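Methyltransferase (Geobacter sulfurreducens PCA, PDB 3C3P) probably transfers methyl groups from S-adenosyl-L-methionine to a hydroxyl oxygen of a substrate, as an O-methyltransferase of the Rossmann-like class. Local coordinates at residues 26-31 against 67-72; 47-52 against 75-80. All coordinates share one frame; numbering follows the deposited sequence.

Interaction 1. Residues 26-31 against 67-72; sequences AAMEQI and LGCASW
Over one face of the Trp72 indole lies the terminal methyl CE of Met28, 4.3 Å above the plane and displaced toward the rim, nearest to CE3 of the six-membered ring; this is a loose contact. Val24 and Val25 of helix 23-34 and Met100 of helix 91-104 also touch the indole. Met28, deposited as selenomethionine, reaches across from helix 23-34 as an extended chain, with CG trans to the backbone N (chi1 178°). This extended chain carries Met28 SE to Cys69 CA, 3.6 Å away. The bend at its last torsion (chi3 57°) then turns Met28 CE alongside the thiol, 3.7 Å from Cys69 SG.

Leu67 comes from the other direction and slides past the Met28 chain antiparallel to it. Its CD1 methyl packs on Met28 CG at 3.9 Å and meets the backbone oxygen of the same residue, with Leu67 CD1 3.3 Å from Met28 O. Both Leu67 methyls also reach Ile31 CG2 on the next turn of the helix, CD1 and CD2 each at 4.1 Å.

Residues 67-72 run from the loop after strand 59-63 into helix 69-75, with Gly68 as its N-cap. In class I methyltransferases this glycine-rich turn, motif I, helps to hold S-adenosyl-L-methionine, and the sequence here is consistent with that role. From within the turn, Asp65 accepts hydrogen bonds from Ala70 N and Ser71 OG.

No hydrogen bond or charge pair joins the two segments. Helix 23-34 is therefore held against the turn by dispersion and shape, through methyls, selenium and sulfur, while the backbone N and O of Leu67 are hydrogen-bonded to Asn93 and His96 of helix 91-104.

Interaction 2. Residues 47-52 against 75-80; sequences LLYLLA and ARAISI
Tyr49 sends its ring from helix 42-55 toward the backbone between Arg76 and Ala77. A chi1 of 178° swings the ring out opposite the backbone N, and chi2 of 88° sets the ring plane nearly at right angles to the CA-CB-CG plane. One ortho-meta side thereby faces the loop. Tyr49 CD1 approaches Ala77 CB at 3.8 Å, and Tyr49 CE1 has the carbonyl Arg76 O at its edge, near the ring plane, 3.6 Å away. One turn further along the helix, the methyl Ala52 CB meets Ala77 CB at 3.5 Å, so the Ala77 methyl packs against both helix residues.

The phenol end is joined to the loop through water. Lying in the ring plane, water 1 is 2.6 Å from Tyr49 OH and donates to Arg76 O at 2.8 Å; the hydroxyl also hydrogen-bonds Arg53 NH1, which is its stronger polar partner.

Residues 75-80 form the descent from helix 69-75 to strand 83-88, within the beta-alpha-beta crossover that joins the parallel neighbours 59-63 and 83-88 of the Rossmann-like sheet. Helix 42-55 packs beside this crossover.

A leucine in place of Tyr49 would probably leave Arg53 without its hydroxyl partner, break the water bridge to Arg76 O and remove the ring edge set against that carbonyl. Arg76 touches the ring with CB, 4.0 Å from Tyr49 CE1, before its chain bends at chi3 and NH1 forms a salt bridge to Asp22. The Tyr49 ring also meets Phe193 of the second subunit, their planes at about 45°.

How the interactions relate
Both contacts hold the same crossover, at opposite ends of helix 69-75: interaction 1 grips its N-terminal turn against helix 23-34, and interaction 2 its exit loop against helix 42-55, the next helix after 23-34 in the chain. Their centres are 16 Å apart. Interaction 1 is buried, without a hydrogen bond across the segments, its side-chain contacts all apolar, and touches no other subunit. Interaction 2 lies partly at the surface, where an aromatic edge and alanine methyls are joined by a water bridge, and its helix side also faces the second subunit. Asp22 meets residues of both contacts.

Interaction 1. Residues 26-31 against 67-72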
ATOM      1  N   ALA A  26     -10.207  -6.579  19.701  1.00 47.19           N
ATOM      2  CA  ALA A  26     -10.427  -5.757  20.902  1.00 46.14           C
ATOM      3  C   ALA A  26      -9.899  -6.464  22.153  1.00 45.70           C
ATOM      4  O   ALA A  26      -9.378  -5.828  23.078  1.00 45.63           O
ATOM      5  CB  ALA A  26     -11.904  -5.405  21.049  1.00 46.15           C
ATOM      6  N   ALA A  27     -10.004  -7.787  22.141  1.00 44.88           N
ATOM      7  CA  ALA A  27      -9.562  -8.607  23.261  1.00 44.18           C
ATOM      8  C   ALA A  27      -8.055  -8.585  23.321  1.00 43.88           C
ATOM      9  O   ALA A  27      -7.459  -8.600  24.389  1.00 43.99           O
ATOM     10  CB  ALA A  27     -10.054 -10.026  23.105  1.00 44.16           C
HETATM   11  N   MSE A  28      -7.462  -8.501  22.140  1.00 44.14           N
HETATM   12  CA  MSE A  28      -5.998  -8.499  21.961  1.00 43.85           C
HETATM   13  C   MSE A  28      -5.313  -7.187  22.395  1.00 45.57           C
HETATM   14  O   MSE A  28      -4.208  -7.191  22.945  1.00 46.22           O
HETATM   15  CB  MSE A  28      -5.651  -8.859  20.506  1.00 42.03           C
HETATM   16  CG  MSE A  28      -4.184  -8.844  20.209  1.00 40.72           C
HETATM   17 SE   MSE A  28      -3.751  -9.639  18.485  0.75 38.02          SE
HETATM   18  CE  MSE A  28      -4.852  -8.532  17.306  1.00 38.83           C
ATOM     19  N   GLU A  29      -5.987  -6.073  22.150  1.00 46.88           N
ATOM     20  CA  GLU A  29      -5.483  -4.743  22.524  1.00 47.71           C
ATOM     21  C   GLU A  29      -5.334  -4.611  24.022  1.00 47.74           C
ATOM     22  O   GLU A  29      -4.305  -4.196  24.540  1.00 48.35           O
ATOM     23  CB  GLU A  29      -6.462  -3.662  22.072  1.00 48.64           C
ATOM     24  CG  GLU A  29      -6.549  -3.503  20.556  1.00 49.42           C
ATOM     25  CD  GLU A  29      -7.693  -2.602  20.094  1.00 50.30           C
ATOM     26  OE1 GLU A  29      -8.450  -2.088  20.948  1.00 51.18           O
ATOM     27  OE2 GLU A  29      -7.836  -2.425  18.862  1.00 50.94           O
ATOM     28  N   GLN A  30      -6.413  -4.951  24.710  0.50 47.66           N
ATOM     29  CA  GLN A  30      -6.459  -4.914  26.183  0.50 47.50           C
ATOM     30  C   GLN A  30      -5.452  -5.839  26.833  0.50 47.24           C
ATOM     31  O   GLN A  30      -4.879  -5.523  27.876  0.50 47.25           O
ATOM     32  CB  GLN A  30      -7.854  -5.273  26.703  0.50 47.65           C
ATOM     33  CG  GLN A  30      -8.837  -4.122  26.759  0.50 47.66           C
ATOM     34  CD  GLN A  30      -8.481  -3.135  27.857  0.50 47.56           C
ATOM     35  OE1 GLN A  30      -7.507  -3.324  28.587  0.50 47.17           O
ATOM     36  NE2 GLN A  30      -9.280  -2.085  27.989  0.50 47.60           N
ATOM     37  N   ILE A  31      -5.227  -6.975  26.197  1.00 47.02           N
ATOM     38  CA  ILE A  31      -4.291  -7.974  26.731  1.00 46.63           C
ATOM     39  C   ILE A  31      -2.891  -7.412  26.541  1.00 46.55           C
ATOM     40  O   ILE A  31      -1.978  -7.650  27.331  1.00 46.33           O
ATOM     41  CB  ILE A  31      -4.379  -9.324  26.044  1.00 46.72           C
ATOM     42  CG1 ILE A  31      -5.610 -10.077  26.539  1.00 46.87           C
ATOM     43  CG2 ILE A  31      -3.159 -10.131  26.390  1.00 46.96           C
ATOM     44  CD1 ILE A  31      -5.853 -11.400  25.851  1.00 46.78           C
ATOM     45  N   LEU A  67       1.927 -10.894  20.701  1.00 31.46           N
ATOM     46  CA  LEU A  67       0.593 -11.487  20.771  1.00 31.70           C
ATOM     47  C   LEU A  67       0.112 -12.064  19.449  1.00 30.81           C
ATOM     48  O   LEU A  67      -1.055 -12.422  19.320  1.00 31.19           O
ATOM     49  CB  LEU A  67      -0.439 -10.468  21.278  1.00 31.61           C
ATOM     50  CG  LEU A  67      -0.227  -9.852  22.657  1.00 32.10           C
ATOM     51  CD1 LEU A  67      -1.373  -8.902  22.914  1.00 31.83           C
ATOM     52  CD2 LEU A  67      -0.131 -10.896  23.762  1.00 31.71           C
ATOM     53  N   GLY A  68       1.024 -12.212  18.504  1.00 29.78           N
ATOM     54  CA  GLY A  68       0.668 -12.729  17.183  1.00 30.72           C
ATOM     55  C   GLY A  68      -0.215 -11.738  16.430  1.00 31.68           C
ATOM     56  O   GLY A  68      -0.956 -12.091  15.516  1.00 31.33           O
ATOM     57  N   CYS A  69      -0.105 -10.476  16.799  1.00 32.82           N
ATOM     58  CA  CYS A  69      -0.942  -9.452  16.163  1.00 34.82           C
ATOM     59  C   CYS A  69      -0.747  -9.321  14.642  1.00 32.94           C
ATOM     60  O   CYS A  69      -1.711  -9.269  13.876  1.00 32.48           O
ATOM     61  CB  CYS A  69      -0.732  -8.093  16.825  1.00 37.19           C
ATOM     62  SG  CYS A  69      -1.796  -6.821  16.135  1.00 42.99           S
ATOM     63  N   ALA A  70       0.504  -9.257  14.211  1.00 31.65           N
ATOM     64  CA  ALA A  70       0.818  -9.121  12.779  1.00 30.83           C
ATOM     65  C   ALA A  70       0.371 -10.357  12.018  1.00 31.05           C
ATOM     66  O   ALA A  70      -0.230 -10.284  10.942  1.00 31.61           O
ATOM     67  CB  ALA A  70       2.342  -8.879  12.568  1.00 29.61           C
ATOM     68  N   SER A  71       0.635 -11.502  12.624  1.00 30.26           N
ATOM     69  CA  SER A  71       0.293 -12.808  12.026  1.00 30.34           C
ATOM     70  C   SER A  71      -1.213 -12.965  11.894  1.00 30.12           C
ATOM     71  O   SER A  71      -1.712 -13.616  10.981  1.00 29.58           O
ATOM     72  CB  SER A  71       0.872 -13.946  12.865  1.00 31.12           C
ATOM     73  OG  SER A  71       2.284 -13.844  12.950  1.00 31.28           O
ATOM     74  N   TRP A  72      -1.933 -12.323  12.806  1.00 30.65           N
ATOM     75  CA  TRP A  72      -3.381 -12.402  12.798  1.00 32.09           C
ATOM     76  C   TRP A  72      -3.899 -11.711  11.527  1.00 31.32           C
ATOM     77  O   TRP A  72      -4.745 -12.256  10.805  1.00 31.31           O
ATOM     78  CB  TRP A  72      -3.961 -11.810  14.084  1.00 33.40           C
ATOM     79  CG  TRP A  72      -5.388 -11.974  14.153  1.00 35.16           C
ATOM     80  CD1 TRP A  72      -6.083 -13.071  14.616  1.00 37.10           C
ATOM     81  CD2 TRP A  72      -6.359 -11.040  13.733  1.00 36.59           C
ATOM     82  NE1 TRP A  72      -7.432 -12.853  14.511  1.00 37.50           N
ATOM     83  CE2 TRP A  72      -7.626 -11.613  13.962  1.00 37.45           C
ATOM     84  CE3 TRP A  72      -6.291  -9.773  13.183  1.00 36.40           C
ATOM     85  CZ2 TRP A  72      -8.805 -10.946  13.668  1.00 38.06           C
ATOM     86  CZ3 TRP A  72      -7.472  -9.119  12.884  1.00 37.76           C
ATOM     87  CH2 TRP A  72      -8.698  -9.699  13.122  1.00 37.79           C
TER

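Interaction 2. Residues 47-52 against 75-80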
ATOM      1  N   LEU A  47      -3.856  -1.998   6.743  1.00 28.62           N
ATOM      2  CA  LEU A  47      -2.951  -1.779   5.602  1.00 28.96           C
ATOM      3  C   LEU A  47      -2.229  -3.067   5.314  1.00 29.23           C
ATOM      4  O   LEU A  47      -2.047  -3.422   4.156  1.00 29.62           O
ATOM      5  CB  LEU A  47      -1.936  -0.679   5.846  1.00 29.41           C
ATOM      6  CG  LEU A  47      -0.972  -0.437   4.676  1.00 30.52           C
ATOM      7  CD1 LEU A  47      -1.718   0.017   3.424  1.00 31.14           C
ATOM      8  CD2 LEU A  47       0.120   0.556   5.108  1.00 31.81           C
ATOM      9  N   LEU A  48      -1.836  -3.773   6.367  1.00 28.98           N
ATOM     10  CA  LEU A  48      -1.130  -5.056   6.205  1.00 30.38           C
ATOM     11  C   LEU A  48      -2.010  -6.034   5.448  1.00 29.33           C
ATOM     12  O   LEU A  48      -1.591  -6.720   4.530  1.00 28.68           O
ATOM     13  CB  LEU A  48      -0.763  -5.693   7.541  1.00 29.91           C
ATOM     14  CG  LEU A  48       0.272  -4.969   8.427  1.00 31.66           C
ATOM     15  CD1 LEU A  48       0.638  -5.817   9.670  1.00 31.66           C
ATOM     16  CD2 LEU A  48       1.520  -4.649   7.677  1.00 30.60           C
ATOM     17  N   TYR A  49      -3.240  -6.117   5.905  1.00 29.09           N
ATOM     18  CA  TYR A  49      -4.242  -6.984   5.254  1.00 28.32           C
ATOM     19  C   TYR A  49      -4.395  -6.667   3.769  1.00 27.60           C
ATOM     20  O   TYR A  49      -4.346  -7.547   2.930  1.00 26.60           O
ATOM     21  CB  TYR A  49      -5.610  -6.864   5.936  1.00 28.51           C
ATOM     22  CG  TYR A  49      -6.701  -7.719   5.264  1.00 29.33           C
ATOM     23  CD1 TYR A  49      -6.913  -9.045   5.630  1.00 29.94           C
ATOM     24  CD2 TYR A  49      -7.486  -7.188   4.247  1.00 29.93           C
ATOM     25  CE1 TYR A  49      -7.912  -9.818   5.009  1.00 29.92           C
ATOM     26  CE2 TYR A  49      -8.466  -7.945   3.611  1.00 29.91           C
ATOM     27  CZ  TYR A  49      -8.671  -9.264   3.994  1.00 29.84           C
ATOM     28  OH  TYR A  49      -9.653  -9.990   3.351  1.00 29.84           O
ATOM     29  N   LEU A  50      -4.565  -5.388   3.463  1.00 27.17           N
ATOM     30  CA  LEU A  50      -4.779  -4.964   2.085  1.00 28.87           C
ATOM     31  C   LEU A  50      -3.570  -5.275   1.218  1.00 27.73           C
ATOM     32  O   LEU A  50      -3.705  -5.795   0.105  1.00 28.35           O
ATOM     33  CB  LEU A  50      -5.218  -3.490   1.987  1.00 29.58           C
ATOM     34  CG  LEU A  50      -5.646  -3.090   0.557  1.00 31.70           C
ATOM     35  CD1 LEU A  50      -6.865  -2.135   0.529  1.00 32.52           C
ATOM     36  CD2 LEU A  50      -4.412  -2.547  -0.229  1.00 32.98           C
ATOM     37  N   LEU A  51      -2.382  -4.985   1.726  1.00 28.64           N
ATOM     38  CA  LEU A  51      -1.168  -5.247   0.932  1.00 28.25           C
ATOM     39  C   LEU A  51      -1.009  -6.746   0.643  1.00 27.67           C
ATOM     40  O   LEU A  51      -0.598  -7.185  -0.448  1.00 27.58           O
ATOM     41  CB  LEU A  51       0.077  -4.690   1.666  1.00 28.95           C
ATOM     42  CG  LEU A  51       0.198  -3.165   1.764  1.00 29.99           C
ATOM     43  CD1 LEU A  51       1.339  -2.787   2.707  1.00 30.79           C
ATOM     44  CD2 LEU A  51       0.369  -2.516   0.387  1.00 31.60           C
ATOM     45  N   ALA A  52      -1.372  -7.548   1.628  1.00 27.31           N
ATOM     46  CA  ALA A  52      -1.245  -8.998   1.530  1.00 28.44           C
ATOM     47  C   ALA A  52      -2.252  -9.519   0.527  1.00 28.15           C
ATOM     48  O   ALA A  52      -1.949 -10.377  -0.283  1.00 29.63           O
ATOM     49  CB  ALA A  52      -1.417  -9.675   2.910  1.00 27.82           C
ATOM     50  N   ALA A  75      -2.724 -13.782   8.374  1.00 29.38           N
ATOM     51  CA  ALA A  75      -3.389 -15.090   8.260  1.00 29.56           C
ATOM     52  C   ALA A  75      -4.748 -14.980   7.588  1.00 30.02           C
ATOM     53  O   ALA A  75      -5.180 -15.863   6.848  1.00 30.58           O
ATOM     54  CB  ALA A  75      -3.536 -15.766   9.650  1.00 29.19           C
ATOM     55  N   ARG A  76      -5.395 -13.873   7.872  1.00 31.12           N
ATOM     56  CA  ARG A  76      -6.737 -13.580   7.360  1.00 33.24           C
ATOM     57  C   ARG A  76      -6.747 -13.274   5.879  1.00 32.13           C
ATOM     58  O   ARG A  76      -7.778 -13.370   5.227  1.00 29.51           O
ATOM     59  CB  ARG A  76      -7.338 -12.359   8.083  1.00 36.17           C
ATOM     60  CG  ARG A  76      -7.482 -12.511   9.594  1.00 39.43           C
ATOM     61  CD  ARG A  76      -8.522 -11.544  10.182  1.00 42.20           C
ATOM     62  NE  ARG A  76      -9.782 -11.659   9.435  1.00 44.47           N
ATOM     63  CZ  ARG A  76     -10.993 -11.316   9.860  1.00 47.47           C
ATOM     64  NH1 ARG A  76     -11.206 -10.928  11.112  1.00 48.62           N
ATOM     65  NH2 ARG A  76     -12.021 -11.451   9.025  1.00 48.54           N
ATOM     66  N   ALA A  77      -5.568 -12.927   5.371  1.00 31.34           N
ATOM     67  CA  ALA A  77      -5.376 -12.498   3.973  1.00 32.08           C
ATOM     68  C   ALA A  77      -4.871 -13.533   2.994  1.00 33.08           C
ATOM     69  O   ALA A  77      -4.783 -13.255   1.800  1.00 33.54           O
ATOM     70  CB  ALA A  77      -4.398 -11.281   3.951  1.00 29.63           C
ATOM     71  N   ILE A  78      -4.568 -14.723   3.490  1.00 34.34           N
ATOM     72  CA  ILE A  78      -3.998 -15.776   2.628  1.00 35.02           C
ATOM     73  C   ILE A  78      -4.840 -17.032   2.475  1.00 36.29           C
ATOM     74  O   ILE A  78      -5.712 -17.350   3.300  1.00 34.86           O
ATOM     75  CB  ILE A  78      -2.557 -16.192   3.127  1.00 34.41           C
ATOM     76  CG1 ILE A  78      -2.631 -16.935   4.455  1.00 34.17           C
ATOM     77  CG2 ILE A  78      -1.609 -14.954   3.253  1.00 35.49           C
ATOM     78  CD1 ILE A  78      -1.348 -17.637   4.839  1.00 34.02           C
ATOM     79  N   SER A  79      -4.567 -17.761   1.396  1.00 37.76           N
ATOM     80  CA  SER A  79      -5.291 -19.029   1.142  1.00 38.74           C
ATOM     81  C   SER A  79      -4.751 -20.164   1.980  1.00 37.54           C
ATOM     82  O   SER A  79      -3.707 -20.082   2.630  1.00 35.65           O
ATOM     83  CB  SER A  79      -5.232 -19.478  -0.327  1.00 40.32           C
ATOM     84  OG  SER A  79      -3.890 -19.754  -0.745  1.00 41.83           O
ATOM     85  N   ILE A  80      -5.492 -21.249   1.890  1.00 36.88           N
ATOM     86  CA  ILE A  80      -5.178 -22.481   2.609  0.50 36.77           C
ATOM     87  C   ILE A  80      -3.884 -23.078   2.065  1.00 37.09           C
ATOM     88  O   ILE A  80      -3.180 -23.821   2.756  1.00 36.77           O
ATOM     89  CB  ILE A  80      -6.328 -23.527   2.492  0.50 36.72           C
ATOM     90  CG1 ILE A  80      -6.106 -24.701   3.450  0.50 36.62           C
ATOM     91  CG2 ILE A  80      -6.474 -24.014   1.053  0.50 36.28           C
ATOM     92  CD1 ILE A  80      -7.210 -25.731   3.421  0.50 36.54           C
TER
HETATM   93  O   HOH W   1     -10.262 -12.121   4.619  1.00 42.62           O